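Local coordinates for putative oxidoreductase (Klebsiella pneumoniae subsp. pneumoniae MGH 78578, PDB 3E82), which belongs to the Gfo/Idh/MocA family and probably acts as a nucleotide-dependent oxidoreductase, its substrate not being established, at residues Val148-Ser153 / Lys225-Cys230; Leu176-Gly181 / Ala328-Ala333; Gln187-Phe192 / Leu219-His224; Ser197-Ile202 / Gly340-Leu345. All blocks are in the same frame, centred on the assembly; numbering follows the deposited sequence.

Contact 1: Val148-Ser153 / Lys225-Cys230; sequences VKHFES and KVILHC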
loop_
_atom_site.group_PDB
_atom_site.type_symbol
_atom_site.label_atom_id
_atom_site.label_comp_id
_atom_site.label_asym_id
_atom_site.label_seq_id
_atom_site.Cartn_x
_atom_site.Cartn_y
_atom_site.Cartn_z
ATOM N N VAL B 148 -12.771 9.147 7.219
ATOM C CA VAL B 148 -11.871 8.206 6.546
ATOM C C VAL B 148 -10.604 8.923 6.072
ATOM O O VAL B 148 -10.676 10.006 5.490
ATOM C CB VAL B 148 -12.560 7.531 5.334
ATOM C CG1 VAL B 148 -11.544 6.710 4.537
ATOM C CG2 VAL B 148 -13.686 6.629 5.819
ATOM N N LYS B 149 -9.447 8.312 6.321
ATOM C CA LYS B 149 -8.174 8.908 5.942
ATOM C C LYS B 149 -7.337 8.012 5.032
ATOM O O LYS B 149 -6.527 8.505 4.239
ATOM C CB LYS B 149 -7.375 9.277 7.208
ATOM C CG LYS B 149 -8.012 10.418 8.011
ATOM C CD LYS B 149 -8.151 11.650 7.127
ATOM C CE LYS B 149 -9.192 12.633 7.647
ATOM N NZ LYS B 149 -8.786 13.269 8.916
ATOM N N HIS B 150 -7.554 6.703 5.142
ATOM C CA HIS B 150 -6.819 5.712 4.361
ATOM C C HIS B 150 -7.745 4.544 4.002
ATOM O O HIS B 150 -8.157 3.766 4.868
ATOM C CB HIS B 150 -5.608 5.223 5.179
ATOM C CG HIS B 150 -4.798 4.148 4.513
ATOM N ND1 HIS B 150 -3.439 4.262 4.310
ATOM C CD2 HIS B 150 -5.145 2.927 4.041
ATOM C CE1 HIS B 150 -2.985 3.158 3.743
ATOM N NE2 HIS B 150 -4.000 2.332 3.568
ATOM N N PHE B 151 -8.069 4.439 2.714
ATOM C CA PHE B 151 -8.945 3.394 2.184
ATOM C C PHE B 151 -8.099 2.502 1.275
ATOM O O PHE B 151 -7.541 2.966 0.275
ATOM C CB PHE B 151 -10.083 4.040 1.388
ATOM C CG PHE B 151 -11.063 3.057 0.790
ATOM C CD1 PHE B 151 -12.209 2.678 1.488
ATOM C CD2 PHE B 151 -10.870 2.559 -0.493
ATOM C CE1 PHE B 151 -13.144 1.826 0.910
ATOM C CE2 PHE B 151 -11.802 1.706 -1.078
ATOM C CZ PHE B 151 -12.937 1.342 -0.380
ATOM N N GLU B 152 -7.995 1.225 1.629
ATOM C CA GLU B 152 -7.189 0.287 0.858
ATOM C C GLU B 152 -8.018 -0.907 0.391
ATOM O O GLU B 152 -8.677 -1.579 1.197
ATOM C CB GLU B 152 -6.003 -0.186 1.704
ATOM C CG GLU B 152 -4.944 -0.911 0.911
ATOM C CD GLU B 152 -3.659 -1.076 1.684
ATOM O OE1 GLU B 152 -3.416 -0.275 2.614
ATOM O OE2 GLU B 152 -2.888 -1.998 1.342
ATOM N N SER B 153 -7.963 -1.166 -0.914
ATOM C CA SER B 153 -8.714 -2.247 -1.549
ATOM C C SER B 153 -7.774 -3.135 -2.356
ATOM O O SER B 153 -6.989 -2.642 -3.179
ATOM C CB SER B 153 -9.796 -1.645 -2.459
ATOM O OG SER B 153 -10.539 -2.645 -3.125
ATOM N N LYS B 225 -6.415 9.348 1.398
ATOM C CA LYS B 225 -5.751 8.549 0.377
ATOM C C LYS B 225 -6.473 7.242 0.086
ATOM O O LYS B 225 -7.066 6.623 0.975
ATOM C CB LYS B 225 -4.316 8.228 0.821
ATOM C CG LYS B 225 -3.448 9.446 1.138
ATOM C CD LYS B 225 -3.140 10.260 -0.122
ATOM C CE LYS B 225 -2.234 11.452 0.201
ATOM N NZ LYS B 225 -1.885 12.266 -0.994
ATOM N N VAL B 226 -6.405 6.828 -1.174
ATOM C CA VAL B 226 -7.011 5.583 -1.615
ATOM C C VAL B 226 -5.926 4.757 -2.292
ATOM O O VAL B 226 -5.234 5.230 -3.198
ATOM C CB VAL B 226 -8.168 5.837 -2.611
ATOM C CG1 VAL B 226 -8.511 4.544 -3.367
ATOM C CG2 VAL B 226 -9.404 6.338 -1.849
ATOM N N ILE B 227 -5.763 3.526 -1.825
ATOM C CA ILE B 227 -4.773 2.623 -2.385
ATOM C C ILE B 227 -5.472 1.397 -2.963
ATOM O O ILE B 227 -6.218 0.707 -2.261
ATOM C CB ILE B 227 -3.762 2.161 -1.314
ATOM C CG1 ILE B 227 -2.921 3.350 -0.845
ATOM C CG2 ILE B 227 -2.858 1.080 -1.888
ATOM C CD1 ILE B 227 -1.925 2.991 0.258
ATOM N N LEU B 228 -5.235 1.146 -4.247
ATOM C CA LEU B 228 -5.820 0.004 -4.941
ATOM C C LEU B 228 -4.641 -0.881 -5.302
ATOM O O LEU B 228 -3.683 -0.416 -5.924
ATOM C CB LEU B 228 -6.550 0.473 -6.201
ATOM C CG LEU B 228 -7.581 1.595 -6.017
ATOM C CD1 LEU B 228 -8.269 1.867 -7.358
ATOM C CD2 LEU B 228 -8.620 1.207 -4.961
ATOM N N HIS B 229 -4.700 -2.150 -4.911
ATOM C CA HIS B 229 -3.581 -3.058 -5.156
ATOM C C HIS B 229 -3.992 -4.409 -5.738
ATOM O O HIS B 229 -4.885 -5.074 -5.219
ATOM C CB HIS B 229 -2.815 -3.279 -3.843
ATOM C CG HIS B 229 -1.534 -4.040 -4.004
ATOM N ND1 HIS B 229 -0.337 -3.426 -4.308
ATOM C CD2 HIS B 229 -1.274 -5.369 -3.960
ATOM C CE1 HIS B 229 0.604 -4.344 -4.447
ATOM N NE2 HIS B 229 0.062 -5.531 -4.240
ATOM N N CYS B 230 -3.309 -4.797 -6.813
ATOM C CA CYS B 230 -3.544 -6.067 -7.505
ATOM C C CYS B 230 -2.235 -6.852 -7.603
ATOM O O CYS B 230 -1.190 -6.277 -7.898
ATOM C CB CYS B 230 -4.048 -5.812 -8.932
ATOM S SG CYS B 230 -5.599 -4.941 -9.049
#
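Phe151 and Val226, like Glu152 and Ile227, pair between the parallel strands 148-156 and 225-231, neighbours in the mixed sheet of the C-terminal alpha/beta domain of this Gfo/Idh/MocA family member. Five backbone hydrogen bonds join them, from Lys225 N to Lys149 O through to His229 N to Ser153 O; that of Ile227 N to Phe151 O is 2.8 Å long. Lys149 and His150 form a classic beta bulge opposite His244 of strand 241-245. One face of the sheet carries Phe151, Ser153, Val226 and Leu228 and is covered by helix 176-192, with Leu228 CD2 coming to 4.0 Å from Ser153 CB. The other, with His150, Glu152, Lys225 and Ile227, meets the second subunit, whose Trp214 hydrogen-bonds to His150 ND1. Ile227 lies beside Glu152, its CB 4.0 Å from Glu152 CG, while its CD1 reaches His150 CE1 at 3.6 Å. Both His150 and Glu152 hold CG anti to the backbone N (chi1 177° and -167°), and the extended Glu152 chain carries its carboxylate to the imidazole edge. While OE2 bonds to His154 NE2, His150 NE2 donates a nearly straight 2.8 Å bond, in the ring plane, to the anti lone pair of Glu152 OE1.

Contact 2: Leu176-Gly181 / Ala328-Ala333; sequences LWFDLG and AVLEAA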
loop_
_atom_site.group_PDB
_atom_site.type_symbol
_atom_site.label_atom_id
_atom_site.label_comp_id
_atom_site.label_asym_id
_atom_site.label_seq_id
_atom_site.Cartn_x
_atom_site.Cartn_y
_atom_site.Cartn_z
ATOM N N LEU B 176 -3.250 -7.480 -15.534
ATOM C CA LEU B 176 -3.960 -7.469 -14.265
ATOM C C LEU B 176 -4.710 -6.158 -14.016
ATOM O O LEU B 176 -5.895 -6.173 -13.678
ATOM C CB LEU B 176 -2.972 -7.732 -13.124
ATOM C CG LEU B 176 -3.525 -7.993 -11.726
ATOM C CD1 LEU B 176 -4.298 -9.300 -11.725
ATOM C CD2 LEU B 176 -2.371 -8.075 -10.736
ATOM N N TRP B 177 -4.021 -5.032 -14.187
ATOM C CA TRP B 177 -4.632 -3.722 -13.954
ATOM C C TRP B 177 -5.920 -3.541 -14.744
ATOM O O TRP B 177 -6.956 -3.217 -14.176
ATOM C CB TRP B 177 -3.645 -2.598 -14.303
ATOM C CG TRP B 177 -4.167 -1.202 -14.031
ATOM C CD1 TRP B 177 -4.155 -0.136 -14.896
ATOM C CD2 TRP B 177 -4.776 -0.722 -12.819
ATOM N NE1 TRP B 177 -4.719 0.966 -14.300
ATOM C CE2 TRP B 177 -5.110 0.636 -13.028
ATOM C CE3 TRP B 177 -5.073 -1.308 -11.581
ATOM C CZ2 TRP B 177 -5.726 1.418 -12.044
ATOM C CZ3 TRP B 177 -5.689 -0.524 -10.599
ATOM C CH2 TRP B 177 -6.007 0.822 -10.842
ATOM N N PHE B 178 -5.856 -3.761 -16.053
ATOM C CA PHE B 178 -7.028 -3.612 -16.906
ATOM C C PHE B 178 -8.172 -4.560 -16.588
ATOM O O PHE B 178 -9.338 -4.205 -16.767
ATOM C CB PHE B 178 -6.640 -3.767 -18.378
ATOM C CG PHE B 178 -6.533 -2.463 -19.106
ATOM C CD1 PHE B 178 -5.551 -1.537 -18.763
ATOM C CD2 PHE B 178 -7.428 -2.149 -20.123
ATOM C CE1 PHE B 178 -5.462 -0.314 -19.425
ATOM C CE2 PHE B 178 -7.352 -0.933 -20.790
ATOM C CZ PHE B 178 -6.366 -0.012 -20.442
ATOM N N ASP B 179 -7.854 -5.762 -16.122
ATOM C CA ASP B 179 -8.902 -6.724 -15.806
ATOM C C ASP B 179 -9.547 -6.526 -14.442
ATOM O O ASP B 179 -10.773 -6.498 -14.329
ATOM C CB ASP B 179 -8.373 -8.163 -15.880
ATOM C CG ASP B 179 -7.904 -8.544 -17.273
ATOM O OD1 ASP B 179 -8.564 -8.154 -18.259
ATOM O OD2 ASP B 179 -6.879 -9.249 -17.375
ATOM N N LEU B 180 -8.728 -6.388 -13.408
ATOM C CA LEU B 180 -9.263 -6.247 -12.062
ATOM C C LEU B 180 -9.299 -4.831 -11.510
ATOM O O LEU B 180 -10.036 -4.554 -10.566
ATOM C CB LEU B 180 -8.489 -7.178 -11.135
ATOM C CG LEU B 180 -8.624 -8.597 -11.697
ATOM C CD1 LEU B 180 -7.340 -9.354 -11.499
ATOM C CD2 LEU B 180 -9.801 -9.299 -11.045
ATOM N N GLY B 181 -8.506 -3.937 -12.090
ATOM C CA GLY B 181 -8.512 -2.554 -11.649
ATOM C C GLY B 181 -9.900 -1.916 -11.710
ATOM O O GLY B 181 -10.283 -1.208 -10.787
ATOM N N ALA B 328 -11.049 6.685 -17.200
ATOM C CA ALA B 328 -10.136 7.809 -17.030
ATOM C C ALA B 328 -9.077 7.500 -15.973
ATOM O O ALA B 328 -7.886 7.749 -16.179
ATOM C CB ALA B 328 -10.912 9.051 -16.645
ATOM N N VAL B 329 -9.516 6.947 -14.849
ATOM C CA VAL B 329 -8.599 6.594 -13.763
ATOM C C VAL B 329 -7.683 5.462 -14.220
ATOM O O VAL B 329 -6.473 5.479 -13.989
ATOM C CB VAL B 329 -9.383 6.129 -12.509
ATOM C CG1 VAL B 329 -8.417 5.630 -11.438
ATOM C CG2 VAL B 329 -10.240 7.284 -11.981
ATOM N N LEU B 330 -8.280 4.476 -14.873
ATOM C CA LEU B 330 -7.542 3.331 -15.370
ATOM C C LEU B 330 -6.376 3.798 -16.247
ATOM O O LEU B 330 -5.233 3.395 -16.040
ATOM C CB LEU B 330 -8.484 2.429 -16.175
ATOM C CG LEU B 330 -8.074 0.965 -16.301
ATOM C CD1 LEU B 330 -8.240 0.284 -14.946
ATOM C CD2 LEU B 330 -8.945 0.272 -17.368
ATOM N N GLU B 331 -6.668 4.659 -17.216
ATOM C CA GLU B 331 -5.642 5.166 -18.119
ATOM C C GLU B 331 -4.659 6.101 -17.428
ATOM O O GLU B 331 -3.466 6.063 -17.706
ATOM C CB GLU B 331 -6.301 5.871 -19.307
ATOM C CG GLU B 331 -7.270 4.949 -20.053
ATOM C CD GLU B 331 -7.776 5.540 -21.350
ATOM O OE1 GLU B 331 -7.541 6.744 -21.588
ATOM O OE2 GLU B 331 -8.418 4.791 -22.123
ATOM N N ALA B 332 -5.160 6.943 -16.531
ATOM C CA ALA B 332 -4.291 7.860 -15.806
ATOM C C ALA B 332 -3.230 7.068 -15.029
ATOM O O ALA B 332 -2.067 7.468 -14.980
ATOM C CB ALA B 332 -5.111 8.719 -14.852
ATOM N N ALA B 333 -3.627 5.945 -14.437
ATOM C CA ALA B 333 -2.687 5.119 -13.673
ATOM C C ALA B 333 -1.590 4.584 -14.584
ATOM O O ALA B 333 -0.424 4.514 -14.191
ATOM C CB ALA B 333 -3.416 3.948 -13.002
#
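Trp177 and Leu330 meet between two helical segments, 176-181 and 328-333, which run roughly antiparallel at 156° with their axes 10.7 Å apart, and the nearest CA atoms, those of Gly181 and Leu330, are 7.0 Å from each other. Large side chains fill this wide spacing. Leu330 CG stands anti to its backbone N (chi1 -157°), and the two methyls of the branch divide between two aromatic rings. CD1 lies over one face of the Trp177 indole, displaced toward the rim, in a CH-pi contact 3.8 Å from the centroid of the five-membered ring. CD2 sits over the centre of the Phe178 ring, only 3° off its normal, a second CH-pi contact in which all six ring carbons are nearly equidistant from the methyl. This is helix-to-helix packing on one side of the mixed sheet of the C-terminal alpha/beta domain: Trp177 and Ala333 both also touch Val217 of strand 214-220. The Trp177 side chain also reaches the backbone of segment 328-333. Its NE1 donates a 3.0 Å hydrogen bond to Leu330 O, with the acceptor close to the indole plane and the N-H directed at an in-plane lone pair of the carbonyl. The in-plane bond at NE1 and the Leu330 methyl over the face together restrict rotation of the indole; both come from the same residue. Beside it, Ala333 CB packs obliquely against the indole, 3.6 Å from Trp177 CZ2.

Contact 3: Gln187-Phe192 / Leu219-His224; sequences QALQLF and LNYPAH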
loop_
_atom_site.group_PDB
_atom_site.type_symbol
_atom_site.label_atom_id
_atom_site.label_comp_id
_atom_site.label_asym_id
_atom_site.label_seq_id
_atom_site.Cartn_x
_atom_site.Cartn_y
_atom_site.Cartn_z
ATOM N N GLN B 187 -15.697 1.066 -7.164
ATOM C CA GLN B 187 -16.121 1.109 -5.763
ATOM C C GLN B 187 -15.591 2.370 -5.081
ATOM O O GLN B 187 -16.312 3.031 -4.331
ATOM C CB GLN B 187 -15.635 -0.145 -5.011
ATOM C CG GLN B 187 -16.413 -1.410 -5.356
ATOM C CD GLN B 187 -15.741 -2.703 -4.876
ATOM O OE1 GLN B 187 -14.565 -2.713 -4.501
ATOM N NE2 GLN B 187 -16.490 -3.807 -4.911
ATOM N N ALA B 188 -14.333 2.709 -5.349
ATOM C CA ALA B 188 -13.730 3.898 -4.758
ATOM C C ALA B 188 -14.445 5.179 -5.198
ATOM O O ALA B 188 -14.736 6.049 -4.375
ATOM C CB ALA B 188 -12.245 3.972 -5.125
ATOM N N LEU B 189 -14.728 5.298 -6.493
ATOM C CA LEU B 189 -15.397 6.487 -7.007
ATOM C C LEU B 189 -16.800 6.614 -6.419
ATOM O O LEU B 189 -17.243 7.705 -6.073
ATOM C CB LEU B 189 -15.465 6.434 -8.542
ATOM C CG LEU B 189 -14.113 6.357 -9.257
ATOM C CD1 LEU B 189 -14.310 6.331 -10.772
ATOM C CD2 LEU B 189 -13.262 7.544 -8.843
ATOM N N GLN B 190 -17.496 5.487 -6.306
ATOM C CA GLN B 190 -18.843 5.482 -5.742
ATOM C C GLN B 190 -18.807 6.009 -4.303
ATOM O O GLN B 190 -19.683 6.765 -3.880
ATOM C CB GLN B 190 -19.421 4.063 -5.762
ATOM C CG GLN B 190 -19.952 3.604 -7.119
ATOM C CD GLN B 190 -21.250 4.308 -7.515
ATOM O OE1 GLN B 190 -21.247 5.276 -8.280
ATOM N NE2 GLN B 190 -22.363 3.828 -6.976
ATOM N N LEU B 191 -17.784 5.604 -3.556
ATOM C CA LEU B 191 -17.640 6.035 -2.168
ATOM C C LEU B 191 -17.155 7.468 -2.005
ATOM O O LEU B 191 -17.679 8.214 -1.181
ATOM C CB LEU B 191 -16.645 5.124 -1.420
ATOM C CG LEU B 191 -17.098 3.707 -1.054
ATOM C CD1 LEU B 191 -15.961 2.952 -0.387
ATOM C CD2 LEU B 191 -18.302 3.791 -0.129
ATOM N N PHE B 192 -16.168 7.861 -2.801
ATOM C CA PHE B 192 -15.564 9.176 -2.637
ATOM C C PHE B 192 -15.630 10.187 -3.772
ATOM O O PHE B 192 -15.143 11.309 -3.612
ATOM C CB PHE B 192 -14.090 8.971 -2.274
ATOM C CG PHE B 192 -13.868 7.934 -1.210
ATOM C CD1 PHE B 192 -14.295 8.159 0.099
ATOM C CD2 PHE B 192 -13.229 6.728 -1.514
ATOM C CE1 PHE B 192 -14.089 7.200 1.095
ATOM C CE2 PHE B 192 -13.020 5.761 -0.525
ATOM C CZ PHE B 192 -13.449 5.996 0.779
ATOM N N LEU B 219 -4.920 6.848 -5.379
ATOM C CA LEU B 219 -5.819 7.922 -5.774
ATOM C C LEU B 219 -5.740 9.003 -4.690
ATOM O O LEU B 219 -6.087 8.752 -3.534
ATOM C CB LEU B 219 -7.255 7.398 -5.903
ATOM C CG LEU B 219 -7.660 6.838 -7.277
ATOM C CD1 LEU B 219 -6.671 5.805 -7.755
ATOM C CD2 LEU B 219 -9.056 6.247 -7.186
ATOM N N ASN B 220 -5.276 10.197 -5.065
ATOM C CA ASN B 220 -5.147 11.304 -4.111
ATOM C C ASN B 220 -6.388 12.196 -4.029
ATOM O O ASN B 220 -6.842 12.751 -5.039
ATOM C CB ASN B 220 -3.937 12.190 -4.456
ATOM C CG ASN B 220 -2.617 11.432 -4.413
ATOM O OD1 ASN B 220 -2.235 10.861 -3.380
ATOM N ND2 ASN B 220 -1.908 11.427 -5.538
ATOM N N TYR B 221 -6.933 12.315 -2.821
ATOM C CA TYR B 221 -8.091 13.165 -2.552
ATOM C C TYR B 221 -7.583 14.295 -1.648
ATOM O O TYR B 221 -6.533 14.168 -1.025
ATOM C CB TYR B 221 -9.194 12.367 -1.845
ATOM C CG TYR B 221 -9.921 11.404 -2.754
ATOM C CD1 TYR B 221 -11.081 11.797 -3.439
ATOM C CD2 TYR B 221 -9.437 10.113 -2.963
ATOM C CE1 TYR B 221 -11.743 10.918 -4.313
ATOM C CE2 TYR B 221 -10.086 9.226 -3.835
ATOM C CZ TYR B 221 -11.240 9.640 -4.505
ATOM O OH TYR B 221 -11.887 8.773 -5.353
ATOM N N PRO B 222 -8.324 15.411 -1.560
ATOM C CA PRO B 222 -7.872 16.525 -0.716
ATOM C C PRO B 222 -7.580 16.179 0.740
ATOM O O PRO B 222 -6.611 16.673 1.310
ATOM C CB PRO B 222 -9.007 17.540 -0.847
ATOM C CG PRO B 222 -9.536 17.274 -2.230
ATOM C CD PRO B 222 -9.577 15.756 -2.251
ATOM N N ALA B 223 -8.406 15.331 1.343
ATOM C CA ALA B 223 -8.210 14.994 2.746
ATOM C C ALA B 223 -8.017 13.514 3.062
ATOM O O ALA B 223 -8.144 13.111 4.215
ATOM C CB ALA B 223 -9.372 15.558 3.588
ATOM N N HIS B 224 -7.743 12.697 2.054
ATOM C CA HIS B 224 -7.499 11.289 2.327
ATOM C C HIS B 224 -6.870 10.572 1.149
ATOM O O HIS B 224 -6.796 11.116 0.040
ATOM C CB HIS B 224 -8.782 10.578 2.785
ATOM C CG HIS B 224 -9.729 10.229 1.677
ATOM N ND1 HIS B 224 -10.559 11.154 1.084
ATOM C CD2 HIS B 224 -10.009 9.041 1.091
ATOM C CE1 HIS B 224 -11.315 10.551 0.184
ATOM N NE2 HIS B 224 -11.000 9.268 0.167
#
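Phe192, Tyr221 and His224 form an aromatic cluster between the C-terminal end of helix 176-192 and the turn that follows strand 214-220. Phe192 CB points toward the turn, and CG is anti to the carbonyl carbon (chi1 -46°). His224 CG instead lies between its backbone N and carbonyl carbon (chi1 78°), and the imidazole meets Phe192 edge-on: NE2 stands 3.4 Å from Phe192 CG, above the ring but shifted toward its rim, with the planes at 58°. Leu191 CB occupies the opposite face of the phenyl ring, over its centre. Toward Tyr221 the roles change, as the edge of Phe192 is directed at the phenol face in a second T-shaped pair, centroids 5.8 Å apart. Here Phe192 CB is also 3.7 Å from Tyr221 CE1. The phenol oxygen is hydrogen-bonded to Gly193 O just beyond the helix, and Leu189 CD2 approaches Tyr221 OH at 3.9 Å, the two side chains crossing at about a right angle. Further back, Ala188 CB loosely touches Leu219 CD2. The contact thus lies where helix 176-192 packs on the sheet: Phe151 of strand 148-156 adds another edge-to-face ring to Phe192, Val226 of strand 225-231 touches Phe192, Leu219 and Tyr221, and helix 320-339 flanks Leu189 and Leu219.

Contact 4: Ser197-Ile202 / Gly340-Leu345; sequences SVQGNI and GMVQTL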
loop_
_atom_site.group_PDB
_atom_site.type_symbol
_atom_site.label_atom_id
_atom_site.label_comp_id
_atom_site.label_asym_id
_atom_site.label_seq_id
_atom_site.Cartn_x
_atom_site.Cartn_y
_atom_site.Cartn_z
ATOM N N SER B 197 -5.845 13.484 -8.153
ATOM C CA SER B 197 -4.751 13.001 -8.994
ATOM C C SER B 197 -4.579 11.497 -8.829
ATOM O O SER B 197 -5.054 10.909 -7.861
ATOM C CB SER B 197 -3.448 13.718 -8.651
ATOM O OG SER B 197 -2.958 13.319 -7.386
ATOM N N VAL B 198 -3.904 10.877 -9.786
ATOM C CA VAL B 198 -3.694 9.435 -9.770
ATOM C C VAL B 198 -2.221 9.119 -9.949
ATOM O O VAL B 198 -1.552 9.681 -10.820
ATOM C CB VAL B 198 -4.498 8.746 -10.910
ATOM C CG1 VAL B 198 -4.208 7.264 -10.935
ATOM C CG2 VAL B 198 -5.987 8.985 -10.719
ATOM N N GLN B 199 -1.710 8.223 -9.118
ATOM C CA GLN B 199 -0.316 7.834 -9.207
ATOM C C GLN B 199 -0.296 6.321 -9.395
ATOM O O GLN B 199 -1.022 5.593 -8.720
ATOM C CB GLN B 199 0.422 8.259 -7.930
ATOM C CG GLN B 199 1.930 8.149 -7.987
ATOM C CD GLN B 199 2.415 6.746 -7.692
ATOM O OE1 GLN B 199 1.922 6.104 -6.762
ATOM N NE2 GLN B 199 3.393 6.263 -8.469
ATOM N N GLY B 200 0.521 5.845 -10.324
ATOM C CA GLY B 200 0.559 4.418 -10.561
ATOM C C GLY B 200 1.928 3.780 -10.694
ATOM O O GLY B 200 2.881 4.399 -11.157
ATOM N N ASN B 201 2.001 2.518 -10.292
ATOM C CA ASN B 201 3.228 1.736 -10.370
ATOM C C ASN B 201 2.752 0.351 -10.800
ATOM O O ASN B 201 2.126 -0.371 -10.012
ATOM C CB ASN B 201 3.900 1.673 -9.000
ATOM C CG ASN B 201 5.343 1.213 -9.078
ATOM O OD1 ASN B 201 5.700 0.355 -9.897
ATOM N ND2 ASN B 201 6.182 1.774 -8.221
ATOM N N ILE B 202 3.022 0.001 -12.059
ATOM C CA ILE B 202 2.592 -1.280 -12.627
ATOM C C ILE B 202 3.803 -2.099 -13.092
ATOM O O ILE B 202 4.709 -1.574 -13.740
ATOM C CB ILE B 202 1.616 -1.034 -13.825
ATOM C CG1 ILE B 202 0.428 -0.191 -13.354
ATOM C CG2 ILE B 202 1.093 -2.358 -14.376
ATOM C CD1 ILE B 202 -0.530 0.199 -14.464
ATOM N N GLY B 340 6.144 8.096 -14.764
ATOM C CA GLY B 340 6.701 8.271 -13.435
ATOM C C GLY B 340 6.160 9.575 -12.877
ATOM O O GLY B 340 6.609 10.070 -11.842
HETATM N N MSE B 341 5.160 10.120 -13.563
HETATM C CA MSE B 341 4.546 11.391 -13.189
HETATM C C MSE B 341 3.090 11.268 -12.706
HETATM O O MSE B 341 2.286 10.566 -13.321
HETATM C CB MSE B 341 4.617 12.324 -14.404
HETATM C CG MSE B 341 4.096 13.725 -14.198
HETATM SE SE MSE B 341 5.120 14.681 -12.877
HETATM C CE MSE B 341 3.799 14.633 -11.480
ATOM N N VAL B 342 2.762 11.948 -11.604
ATOM C CA VAL B 342 1.400 11.943 -11.071
ATOM C C VAL B 342 0.492 12.463 -12.183
ATOM O O VAL B 342 0.880 13.358 -12.942
ATOM C CB VAL B 342 1.280 12.851 -9.814
ATOM C CG1 VAL B 342 -0.171 13.049 -9.442
ATOM C CG2 VAL B 342 2.017 12.197 -8.630
ATOM N N GLN B 343 -0.712 11.909 -12.286
ATOM C CA GLN B 343 -1.624 12.298 -13.359
ATOM C C GLN B 343 -2.992 12.789 -12.897
ATOM O O GLN B 343 -3.461 12.438 -11.816
ATOM C CB GLN B 343 -1.830 11.103 -14.302
ATOM C CG GLN B 343 -0.563 10.482 -14.885
ATOM C CD GLN B 343 0.083 11.352 -15.955
ATOM O OE1 GLN B 343 -0.608 11.978 -16.759
ATOM N NE2 GLN B 343 1.411 11.384 -15.976
ATOM N N THR B 344 -3.637 13.605 -13.729
ATOM C CA THR B 344 -4.981 14.099 -13.430
ATOM C C THR B 344 -5.901 13.365 -14.407
ATOM O O THR B 344 -5.412 12.711 -15.322
ATOM C CB THR B 344 -5.076 15.641 -13.606
ATOM O OG1 THR B 344 -4.499 16.033 -14.858
ATOM C CG2 THR B 344 -4.333 16.346 -12.477
ATOM N N LEU B 345 -7.216 13.435 -14.223
ATOM C CA LEU B 345 -8.129 12.714 -15.119
ATOM C C LEU B 345 -8.544 13.511 -16.354
ATOM O O LEU B 345 -8.783 14.718 -16.278
ATOM C CB LEU B 345 -9.388 12.277 -14.363
ATOM C CG LEU B 345 -9.203 11.572 -13.015
ATOM C CD1 LEU B 345 -10.556 11.097 -12.513
ATOM C CD2 LEU B 345 -8.251 10.390 -13.162
#
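Val198 and Gln343 exchange two backbone hydrogen bonds across an antiparallel, hydrogen-bonded pair: Val198 N gives a short 2.6 Å bond to Gln343 O, and Gln343 N returns one of 2.8 Å to Val198 O. The first donor lies in the plane of its acceptor carbonyl, whereas the second is tilted 18° from it. The Gln343 side chain, bent at chi2 (-73°), turns back on its own segment, where NE2 bonds to O of the selenomethionine Met341 at 2.9 Å from above the carbonyl plane; its OE1 is taken by Arg335 NE of helix 320-339. Outside the polar pair, the two methyls of Val342 reach different residues of the strand. CG1 presses on Ser197 CB at 3.4 Å, tighter than usual van der Waals contact, while CG2 meets Gln199 CG more loosely at 4.1 Å. Ser197 OG, close to the same CG1, is hydrogen-bonded to Asn220 ND2 on the adjoining strand. Toward the end of the segment, Leu345 CD2 comes to 3.6 Å from Val198 CG2, the side chains crossing at about a right angle, and Leu345 also packs on Val329 and Ala332 of helix 320-339. Gly340 and Val342 make backbone hydrogen bonds to the second subunit. The arrangement is a single antiparallel beta bridge, by which the connection between helices 320-339 and 349-356 borders strand 197-203, outermost within this chain in the mixed sheet of the C-terminal alpha/beta domain.

All four contacts belong to the C-terminal alpha/beta domain. Contacts 1, 3 and 4 follow successive strands of its mixed sheet: Val226 O of contact 1 lies 2.7 Å from Leu219 N of contact 3, and Leu219 CD1 of contact 3 is 4.3 Å from Val198 CG1 of contact 4. Contacts 1 and 4 themselves do not touch, their nearest atoms being about 7 Å apart. Contact 2 packs against the sheet, with Leu176 CD2 3.3 Å from Cys230 CB of contact 1 and Trp177 CD1 3.7 Å from Ile202 CD1 of contact 4. It shares helix 176-192 with contact 3, their centres about 15 Å apart. Contacts 1, 3 and 4 also reach the second subunit, whereas contact 2 does not.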